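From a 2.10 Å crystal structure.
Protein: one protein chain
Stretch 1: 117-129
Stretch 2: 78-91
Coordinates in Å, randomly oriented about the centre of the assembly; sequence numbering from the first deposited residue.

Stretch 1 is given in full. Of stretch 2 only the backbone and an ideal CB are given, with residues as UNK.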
# COMPACT_ATOMS: atom_id res chain seq x y z
N ARG A 117 -2.68 -21.86 15.40
CA ARG A 117 -2.13 -23.20 15.61
C ARG A 117 -0.62 -23.18 15.80
O ARG A 117 -0.08 -23.95 16.60
CB ARG A 117 -2.49 -24.11 14.45
CG ARG A 117 -3.98 -24.36 14.31
CD ARG A 117 -4.26 -25.25 13.12
NE ARG A 117 -5.68 -25.27 12.79
CZ ARG A 117 -6.56 -26.10 13.33
NH1 ARG A 117 -6.15 -26.99 14.22
NH2 ARG A 117 -7.84 -26.04 12.99
N HIS A 118 0.09 -22.33 15.05
CA HIS A 118 1.54 -22.27 15.16
C HIS A 118 1.95 -21.83 16.56
O HIS A 118 2.73 -22.51 17.24
CB HIS A 118 2.09 -21.29 14.11
CG HIS A 118 3.54 -20.97 14.25
ND1 HIS A 118 4.53 -21.75 13.70
CD2 HIS A 118 4.17 -19.91 14.83
CE1 HIS A 118 5.71 -21.20 13.94
NE2 HIS A 118 5.51 -20.08 14.61
N PHE A 119 1.44 -20.69 17.00
CA PHE A 119 1.85 -20.18 18.31
C PHE A 119 1.30 -21.06 19.44
O PHE A 119 2.02 -21.33 20.40
CB PHE A 119 1.42 -18.72 18.46
CG PHE A 119 2.24 -17.73 17.62
CD1 PHE A 119 3.60 -17.55 17.87
CD2 PHE A 119 1.65 -16.98 16.61
CE1 PHE A 119 4.36 -16.65 17.12
CE2 PHE A 119 2.42 -16.06 15.85
CZ PHE A 119 3.78 -15.93 16.10
N SER A 120 0.07 -21.59 19.29
CA SER A 120 -0.45 -22.47 20.35
C SER A 120 0.40 -23.72 20.51
O SER A 120 0.67 -24.15 21.64
CB SER A 120 -1.90 -22.87 20.07
OG SER A 120 -2.75 -21.75 20.07
N ALA A 121 0.84 -24.31 19.41
CA ALA A 121 1.65 -25.52 19.49
C ALA A 121 2.98 -25.24 20.19
O ALA A 121 3.43 -26.07 20.98
CB ALA A 121 1.89 -26.09 18.09
N ILE A 122 3.61 -24.09 19.90
CA ILE A 122 4.87 -23.73 20.55
C ILE A 122 4.64 -23.43 22.03
O ILE A 122 5.39 -23.91 22.90
CB ILE A 122 5.54 -22.52 19.86
CG1 ILE A 122 5.78 -22.79 18.37
CG2 ILE A 122 6.87 -22.16 20.60
CD1 ILE A 122 5.99 -21.50 17.52
N ALA A 123 3.59 -22.66 22.34
CA ALA A 123 3.29 -22.37 23.73
C ALA A 123 3.07 -23.65 24.54
O ALA A 123 3.56 -23.78 25.67
CB ALA A 123 2.06 -21.48 23.82
N ALA A 124 2.34 -24.61 23.97
CA ALA A 124 2.06 -25.87 24.67
C ALA A 124 3.31 -26.71 24.88
O ALA A 124 3.33 -27.58 25.76
CB ALA A 124 1.04 -26.68 23.88
N SER A 125 4.35 -26.51 24.08
CA SER A 125 5.52 -27.34 24.21
C SER A 125 6.46 -26.87 25.31
O SER A 125 7.39 -27.60 25.64
CB SER A 125 6.29 -27.38 22.89
OG SER A 125 6.93 -26.14 22.67
N THR A 126 6.23 -25.69 25.89
CA THR A 126 7.20 -25.11 26.81
C THR A 126 6.52 -24.48 28.01
O THR A 126 5.38 -24.01 27.93
CB THR A 126 8.06 -24.06 26.10
OG1 THR A 126 9.02 -23.57 27.02
CG2 THR A 126 7.21 -22.87 25.61
N SER A 127 7.24 -24.45 29.14
CA SER A 127 6.79 -23.67 30.29
C SER A 127 7.33 -22.25 30.29
O SER A 127 6.96 -21.46 31.17
CB SER A 127 7.20 -24.36 31.60
OG SER A 127 8.60 -24.48 31.66
N LEU A 128 8.19 -21.90 29.34
CA LEU A 128 8.74 -20.55 29.29
C LEU A 128 7.65 -19.52 28.97
O LEU A 128 6.72 -19.80 28.20
CB LEU A 128 9.84 -20.48 28.23
CG LEU A 128 11.16 -21.18 28.59
CD1 LEU A 128 12.13 -21.05 27.44
CD2 LEU A 128 11.75 -20.60 29.86
N PRO A 129 7.74 -18.32 29.55
CA PRO A 129 6.92 -17.21 29.03
C PRO A 129 7.31 -16.90 27.60
O PRO A 129 8.47 -17.06 27.21
CB PRO A 129 7.28 -16.04 29.96
CG PRO A 129 7.85 -16.71 31.20
CD PRO A 129 8.58 -17.91 30.69
N UNK A 78 11.99 -18.01 17.01
CA UNK A 78 10.96 -18.18 16.01
C UNK A 78 11.45 -18.82 14.71
O UNK A 78 12.63 -18.88 14.38
CB UNK A 78 10.33 -16.82 15.70
N UNK A 79 10.49 -19.29 13.93
CA UNK A 79 10.79 -19.89 12.64
C UNK A 79 9.51 -19.87 11.84
O UNK A 79 8.42 -19.72 12.39
CB UNK A 79 11.34 -21.31 12.78
N UNK A 80 9.63 -19.99 10.52
CA UNK A 80 8.41 -20.22 9.75
C UNK A 80 8.07 -21.71 9.66
O UNK A 80 7.14 -22.08 8.95
CB UNK A 80 8.56 -19.63 8.35
N UNK A 81 8.86 -22.55 10.33
CA UNK A 81 8.52 -23.95 10.59
C UNK A 81 8.16 -24.10 12.06
O UNK A 81 8.99 -23.83 12.94
CB UNK A 81 9.67 -24.88 10.21
N UNK A 82 6.93 -24.53 12.32
CA UNK A 82 6.48 -24.71 13.69
C UNK A 82 7.37 -25.72 14.42
O UNK A 82 7.76 -25.50 15.56
CB UNK A 82 5.02 -25.17 13.72
N UNK A 83 7.72 -26.82 13.75
CA UNK A 83 8.60 -27.80 14.39
C UNK A 83 9.95 -27.21 14.75
O UNK A 83 10.44 -27.41 15.87
CB UNK A 83 8.80 -29.01 13.47
N UNK A 84 10.56 -26.44 13.84
CA UNK A 84 11.87 -25.87 14.15
C UNK A 84 11.79 -24.85 15.27
O UNK A 84 12.74 -24.71 16.05
CB UNK A 84 12.48 -25.22 12.90
N UNK A 85 10.68 -24.08 15.33
CA UNK A 85 10.49 -23.14 16.43
C UNK A 85 10.37 -23.88 17.76
O UNK A 85 10.90 -23.44 18.79
CB UNK A 85 9.25 -22.28 16.19
N UNK A 86 9.66 -25.00 17.77
CA UNK A 86 9.56 -25.82 18.98
C UNK A 86 10.94 -26.29 19.41
O UNK A 86 11.33 -26.17 20.58
CB UNK A 86 8.64 -27.02 18.75
N UNK A 87 11.72 -26.78 18.46
CA UNK A 87 13.05 -27.30 18.79
C UNK A 87 13.94 -26.20 19.33
O UNK A 87 14.56 -26.36 20.38
CB UNK A 87 13.70 -27.94 17.56
N UNK A 88 13.96 -25.05 18.64
CA UNK A 88 14.73 -23.89 19.11
C UNK A 88 14.27 -23.44 20.48
O UNK A 88 15.09 -23.12 21.35
CB UNK A 88 14.61 -22.73 18.12
N UNK A 89 12.96 -23.41 20.71
CA UNK A 89 12.48 -22.97 22.02
C UNK A 89 12.90 -23.94 23.11
O UNK A 89 13.31 -23.53 24.20
CB UNK A 89 10.96 -22.82 22.01
N UNK A 90 12.83 -25.24 22.84
CA UNK A 90 13.23 -26.19 23.86
C UNK A 90 14.71 -26.07 24.16
O UNK A 90 15.13 -26.16 25.32
CB UNK A 90 12.89 -27.62 23.43
N UNK A 91 15.52 -25.83 23.13
CA UNK A 91 16.94 -25.65 23.38
C UNK A 91 17.20 -24.43 24.25
O UNK A 91 18.05 -24.48 25.16
CB UNK A 91 17.70 -25.52 22.06

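Stretch 1 is helical over most of its length and then runs on as a loop, and the helical part of stretch 2 runs alongside it at 28°, with the axes 9.4 Å apart at their closest. That spacing leaves room for side chains of small to middling size.

Position 78 (phi/psi -78/163) has nothing of stretch 1 within 5.5 Å of its ideal CB, so almost any residue could stand here; it is Gly78. Position 79 is fully extended and its CB points sideways, again without a neighbour, but its carbonyl O lies 3.5 Å from His118 CE1. A small polar residue would suit a chain about to enter a helix, and Ser79 is found: its OG accepts from the backbone N of position 81 and donates to the side chain of position 84. A water joins its backbone to the histidine, 2.9 Å from Ser79 N and 2.8 Å from His118 NE2.

Position 80 points away, and polar residues are reasonable in this turn; it is Asn80, whose ND2 is bonded elsewhere in the structure. Position 81, also pointing away, has phi/psi of -107/120 and immediately precedes the helix, where free amides favour Ser, Thr, Asp or Asn. Ser81 fills the role, its OG accepting from the backbone N of position 84 at 3.2 Å, a capping bond.

At position 82 the ideal CB lies only 3.5 Å from His118 ND1, with Ile122 CG1 at 5.3 Å and Ala121 CB at 5.5 Å from the same ideal CB. The site therefore offers a polar ring nitrogen beside apolar surface. Serine could answer the nitrogen, but a branched residue with a hydroxyl and a methyl answers both. Thr82 does so: OG1 and His118 ND1 form a 2.6 Å hydrogen bond at the ring edge, while CG2 packs 4.0 Å from Ala121 CB.

Positions 83 and 84 meet nothing of stretch 1 and tolerate many helix formers; they are Ala83 and Glu84.

Position 85 points toward stretch 1, its CB 3.6 Å from Ile122 CD1 and 4.3 Å from His118 CE1. With so little space, a small residue such as Ala, or perhaps Ser, is the natural expectation, and Ala85 lets its methyl touch the isoleucine directly.

The CB of position 86 points sideways, near Ser125 OG and Ile122 CG1. Ile, Leu, Val or Met could cover this surface. Ile86 places CG1 4.0 Å from Ile122 CG1 and CD1 4.1 Å from Ala121 O.

No atom of stretch 1 lies within 5.5 Å of the ideal CB of 87 or 88; 87 points away and 88 is out of reach, so many helix-compatible residues would do; they are His87 and Leu88.

Position 89 points toward Ile122 CG2, with Thr126 and Ser125 beyond, so Val, Thr or Ala would fit. In Thr89, OG1 bonds back to Ala85 O at 2.8 Å, and CG2 meets Thr126 CG2 at 4.0 Å. With 82, 85 and 86, it completes the hole that receives Ile122.

Position 90 points sideways into open space, where a long flexible chain could still reach back. Lys90 does, its CE 3.8 Å from Ser125 O. Position 91 is out of reach, leaving the choice open among helix-compatible residues; it is Glu91.

Stretch 2, residues 78-91: GSNSTAEAIHLTKE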
# COMPACT_ATOMS: atom_id res chain seq x y z
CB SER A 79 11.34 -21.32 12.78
OG SER A 79 11.61 -21.85 11.50
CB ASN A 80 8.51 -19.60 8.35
CG ASN A 80 9.61 -20.20 7.53
OD1 ASN A 80 10.37 -21.06 8.00
ND2 ASN A 80 9.71 -19.76 6.28
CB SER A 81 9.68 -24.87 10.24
OG SER A 81 9.47 -26.14 10.83
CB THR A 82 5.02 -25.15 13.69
OG1 THR A 82 4.25 -24.19 12.95
CG2 THR A 82 4.46 -25.29 15.10
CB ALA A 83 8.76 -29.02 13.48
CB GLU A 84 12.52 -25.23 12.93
CG GLU A 84 13.95 -24.83 13.26
CD GLU A 84 14.67 -24.06 12.16
OE1 GLU A 84 14.01 -23.49 11.27
OE2 GLU A 84 15.93 -24.05 12.18
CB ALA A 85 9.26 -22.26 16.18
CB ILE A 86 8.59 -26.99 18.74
CG1 ILE A 86 7.15 -26.50 18.75
CG2 ILE A 86 8.85 -28.14 19.75
CD1 ILE A 86 6.15 -27.57 18.28
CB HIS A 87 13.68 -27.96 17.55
CG HIS A 87 15.06 -28.50 17.79
ND1 HIS A 87 15.30 -29.61 18.57
CD2 HIS A 87 16.27 -28.07 17.35
CE1 HIS A 87 16.60 -29.85 18.60
NE2 HIS A 87 17.21 -28.93 17.87
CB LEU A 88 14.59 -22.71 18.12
CG LEU A 88 15.43 -22.84 16.85
CD1 LEU A 88 15.08 -21.73 15.81
CD2 LEU A 88 16.92 -22.88 17.21
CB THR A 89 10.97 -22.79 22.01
OG1 THR A 89 10.64 -21.80 21.02
CG2 THR A 89 10.48 -22.32 23.39
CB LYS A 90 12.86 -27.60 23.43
CG LYS A 90 11.37 -27.87 23.63
CD LYS A 90 10.89 -29.02 22.76
CE LYS A 90 9.50 -29.46 23.14
NZ LYS A 90 9.50 -30.92 23.47
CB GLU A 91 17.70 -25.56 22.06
CG GLU A 91 17.69 -26.86 21.31
CD GLU A 91 18.30 -28.00 22.12
OE1 GLU A 91 19.36 -27.79 22.74
OE2 GLU A 91 17.70 -29.11 22.14
O HOH W 1 7.84 -18.45 14.59
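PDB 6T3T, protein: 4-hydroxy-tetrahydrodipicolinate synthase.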